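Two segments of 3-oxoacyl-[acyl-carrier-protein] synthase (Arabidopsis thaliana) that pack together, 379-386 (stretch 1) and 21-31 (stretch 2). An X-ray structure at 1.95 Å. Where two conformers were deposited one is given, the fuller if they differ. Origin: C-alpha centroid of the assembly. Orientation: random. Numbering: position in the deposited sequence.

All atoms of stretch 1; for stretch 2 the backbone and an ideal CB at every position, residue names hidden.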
# COMPACT_ATOMS: atom_id res chain seq x y z
N GLY A 379 -3.82 -20.71 -25.19
CA GLY A 379 -4.97 -21.61 -25.27
C GLY A 379 -4.77 -22.87 -24.45
O GLY A 379 -5.09 -23.97 -24.90
N VAL A 380 -4.20 -22.70 -23.26
CA VAL A 380 -3.96 -23.80 -22.32
C VAL A 380 -4.34 -23.31 -20.93
O VAL A 380 -3.88 -22.26 -20.49
CB VAL A 380 -2.47 -24.25 -22.28
CG1 VAL A 380 -2.31 -25.53 -21.46
CG2 VAL A 380 -1.92 -24.47 -23.68
N ALA A 381 -5.21 -24.06 -20.25
CA ALA A 381 -5.57 -23.74 -18.88
C ALA A 381 -4.80 -24.65 -17.93
O ALA A 381 -4.81 -25.87 -18.11
CB ALA A 381 -7.07 -23.88 -18.67
N PRO A 382 -4.12 -24.07 -16.92
CA PRO A 382 -3.28 -24.86 -16.02
C PRO A 382 -4.07 -25.73 -15.04
O PRO A 382 -5.22 -25.42 -14.72
CB PRO A 382 -2.47 -23.80 -15.26
CG PRO A 382 -3.32 -22.58 -15.31
CD PRO A 382 -4.08 -22.63 -16.60
N MET A 383 -3.45 -26.81 -14.59
CA MET A 383 -4.06 -27.75 -13.65
C MET A 383 -4.02 -27.26 -12.21
O MET A 383 -3.23 -26.38 -11.86
CB MET A 383 -3.35 -29.11 -13.74
CG MET A 383 -1.93 -29.12 -13.19
SD MET A 383 -1.08 -30.68 -13.43
CE MET A 383 -0.53 -30.53 -15.13
N THR A 384 -4.89 -27.84 -11.37
CA THR A 384 -4.74 -27.77 -9.92
C THR A 384 -4.02 -29.04 -9.50
O THR A 384 -4.45 -30.14 -9.86
CB THR A 384 -6.10 -27.72 -9.19
OG1 THR A 384 -6.97 -26.78 -9.83
CG2 THR A 384 -5.93 -27.33 -7.73
N LEU A 385 -2.94 -28.90 -8.75
CA LEU A 385 -2.21 -30.06 -8.24
C LEU A 385 -2.86 -30.62 -6.99
O LEU A 385 -3.50 -29.89 -6.23
CB LEU A 385 -0.74 -29.71 -7.97
CG LEU A 385 0.22 -29.52 -9.15
CD1 LEU A 385 1.58 -29.05 -8.66
CD2 LEU A 385 0.37 -30.80 -9.97
N ASN A 386 -2.70 -31.93 -6.80
CA ASN A 386 -3.05 -32.64 -5.56
C ASN A 386 -4.54 -32.74 -5.20
O ASN A 386 -4.90 -32.86 -4.03
CB ASN A 386 -2.24 -32.09 -4.37
CG ASN A 386 -0.75 -32.26 -4.54
OD1 ASN A 386 -0.28 -33.30 -5.02
ND2 ASN A 386 0.01 -31.25 -4.14
N UNK A 21 8.77 -20.61 -15.84
CA UNK A 21 7.64 -20.74 -14.92
C UNK A 21 6.43 -21.41 -15.59
O UNK A 21 5.91 -22.40 -15.09
CB UNK A 21 7.24 -19.36 -14.39
N UNK A 22 6.02 -20.86 -16.74
CA UNK A 22 4.88 -21.38 -17.50
C UNK A 22 5.07 -22.83 -17.98
O UNK A 22 4.13 -23.63 -17.90
CB UNK A 22 4.62 -20.48 -18.71
N UNK A 23 6.26 -23.16 -18.47
CA UNK A 23 6.56 -24.51 -18.94
C UNK A 23 6.41 -25.53 -17.81
O UNK A 23 5.74 -26.55 -17.97
CB UNK A 23 7.97 -24.57 -19.52
N UNK A 24 7.03 -25.23 -16.67
CA UNK A 24 6.99 -26.12 -15.51
C UNK A 24 5.59 -26.21 -14.88
O UNK A 24 5.20 -27.27 -14.39
CB UNK A 24 8.00 -25.64 -14.46
N UNK A 25 4.86 -25.10 -14.92
CA UNK A 25 3.48 -25.06 -14.42
C UNK A 25 2.58 -26.01 -15.22
O UNK A 25 1.85 -26.82 -14.65
CB UNK A 25 2.93 -23.63 -14.49
N UNK A 26 2.65 -25.90 -16.55
CA UNK A 26 1.85 -26.72 -17.46
C UNK A 26 2.24 -28.20 -17.39
O UNK A 26 1.38 -29.07 -17.48
CB UNK A 26 2.00 -26.21 -18.89
N UNK A 27 3.53 -28.46 -17.19
CA UNK A 27 4.05 -29.82 -17.04
C UNK A 27 3.69 -30.45 -15.69
O UNK A 27 3.97 -31.63 -15.46
CB UNK A 27 5.57 -29.81 -17.21
N UNK A 28 3.08 -29.67 -14.81
CA UNK A 28 2.59 -30.16 -13.52
C UNK A 28 3.63 -30.23 -12.43
O UNK A 28 3.52 -31.04 -11.50
CB UNK A 28 1.98 -31.55 -13.70
N UNK A 29 4.65 -29.38 -12.52
CA UNK A 29 5.72 -29.36 -11.52
C UNK A 29 5.34 -28.51 -10.30
O UNK A 29 4.36 -27.77 -10.33
CB UNK A 29 7.01 -28.83 -12.14
N UNK A 30 6.12 -28.66 -9.23
CA UNK A 30 5.81 -28.06 -7.94
C UNK A 30 7.08 -27.49 -7.31
O UNK A 30 8.12 -28.16 -7.27
CB UNK A 30 5.16 -29.09 -7.01
N UNK A 31 6.99 -26.26 -6.81
CA UNK A 31 8.15 -25.56 -6.25
C UNK A 31 8.30 -25.65 -4.74
O UNK A 31 9.16 -24.98 -4.17
CB UNK A 31 8.08 -24.08 -6.64

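Stretch 1 runs past the last helical turn of stretch 2 as an extended chain, offering V380, P382, M383 and L385 as an almost wholly apolar surface. At position 21, a helical site, an ideal CB finds nothing of stretch 1 within 5.5 Å, so the contact sets no preference; the residue is T21.

Position 22 is also helical, and its CB points sideways. A short side chain would leave V380 and P382 untouched, whereas a long apolar or aromatic one could span the gap. The residue is W22, with chi1 t. Its CZ2 lies 4.3 Å from V380 CB, and its CH2 lies 4.4 Å from P382 CD. V380 O sits at the ring edge, 3.7 Å from W22 CH2, and finds no hydrogen-bonding partner in the model.

Positions 23 and 24 have stretch 1 out of reach, so many helix-compatible residues would suit, polar ones included. They are R23 and R24.

At position 25 the CB points sideways, 5.5 Å from P382 CB, which favours a medium-sized apolar side chain such as leucine, isoleucine or methionine. L25 brings CD2 to 3.8 Å from P382 CB. Its backbone matters as well: one water donates to L25 O (2.6 Å from the water O) and accepts from M383 N (2.9 Å), linking stretches that share no direct hydrogen bond.

Position 26 has its CA 5.6 Å from that of P382, and its ideal CB is 5.1 Å from V380 CG1. A branched or longer aliphatic side chain would fit between valine and proline. I26, with both chi angles m, places CD1 4.0 Å from V380 CG1 and equally 4.0 Å from P382 CB.

The CB of position 27 points away, leaving polar residues acceptable; it is D27.

Position 28 is the most restrictive. Its phi of 84° favours glycine, though asparagine can adopt such angles, and an ideal CB would lie only 3.1 Å from M383 CE. Glycine is the clear choice. G28 is the first residue after the helix to leave helical phi/psi, in a Schellman motif, with G28 N bonded to L25 O and the backbone N of position 29 to R24 O, and lets M383 CE approach to 3.5 Å from G28 CA. L385 CD2 packs 3.5 Å from G28 O.

Position 29 points away, so a polar residue is reasonable. E29 forms a salt bridge within the stretch, OE1 to R24 NE at 3.0 Å.

Position 30 points toward L385, its ideal CB 3.9 Å from CD1; a small or medium apolar residue, alanine, valine or cysteine, would suit. C30 packs CB 4.0 Å from L385 CD1. Position 31, out of reach, is G31.

Stretch 2 21-31: TWRRLIDGECG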
# COMPACT_ATOMS: atom_id res chain seq x y z
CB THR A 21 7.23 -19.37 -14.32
OG1 THR A 21 8.29 -18.90 -13.48
CG2 THR A 21 5.95 -19.48 -13.49
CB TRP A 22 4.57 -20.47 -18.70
CG TRP A 22 3.35 -20.87 -19.48
CD1 TRP A 22 3.33 -21.39 -20.74
CD2 TRP A 22 1.99 -20.78 -19.06
NE1 TRP A 22 2.04 -21.63 -21.13
CE2 TRP A 22 1.19 -21.27 -20.12
CE3 TRP A 22 1.35 -20.33 -17.89
CZ2 TRP A 22 -0.21 -21.32 -20.05
CZ3 TRP A 22 -0.03 -20.39 -17.82
CH2 TRP A 22 -0.80 -20.88 -18.89
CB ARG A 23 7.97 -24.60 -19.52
CG ARG A 23 8.12 -25.65 -20.63
CD ARG A 23 9.30 -26.60 -20.42
NE ARG A 23 10.51 -25.95 -19.90
CZ ARG A 23 11.13 -26.29 -18.78
NH1 ARG A 23 10.67 -27.29 -18.03
NH2 ARG A 23 12.22 -25.63 -18.40
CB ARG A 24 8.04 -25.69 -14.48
CG ARG A 24 9.47 -25.98 -14.92
CD ARG A 24 10.51 -25.63 -13.86
NE ARG A 24 10.20 -26.23 -12.56
CZ ARG A 24 10.90 -26.02 -11.44
NH1 ARG A 24 11.97 -25.24 -11.45
NH2 ARG A 24 10.53 -26.61 -10.31
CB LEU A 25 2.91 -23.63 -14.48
CG LEU A 25 1.46 -23.43 -14.00
CD1 LEU A 25 1.37 -23.49 -12.47
CD2 LEU A 25 0.90 -22.12 -14.51
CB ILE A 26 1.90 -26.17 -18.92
CG1 ILE A 26 1.33 -24.74 -19.00
CG2 ILE A 26 1.18 -27.11 -19.91
CD1 ILE A 26 -0.04 -24.54 -18.34
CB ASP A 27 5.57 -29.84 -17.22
CG ASP A 27 5.99 -29.58 -18.65
OD1 ASP A 27 7.21 -29.52 -18.90
OD2 ASP A 27 5.11 -29.43 -19.53
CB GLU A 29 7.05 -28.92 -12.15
CG GLU A 29 7.60 -29.96 -13.13
CD GLU A 29 8.96 -29.60 -13.70
OE1 GLU A 29 9.86 -29.22 -12.93
OE2 GLU A 29 9.13 -29.72 -14.93
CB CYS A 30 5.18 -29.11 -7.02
SG CYS A 30 4.71 -28.52 -5.40
O HOH W 1 -0.67 -26.84 -15.25
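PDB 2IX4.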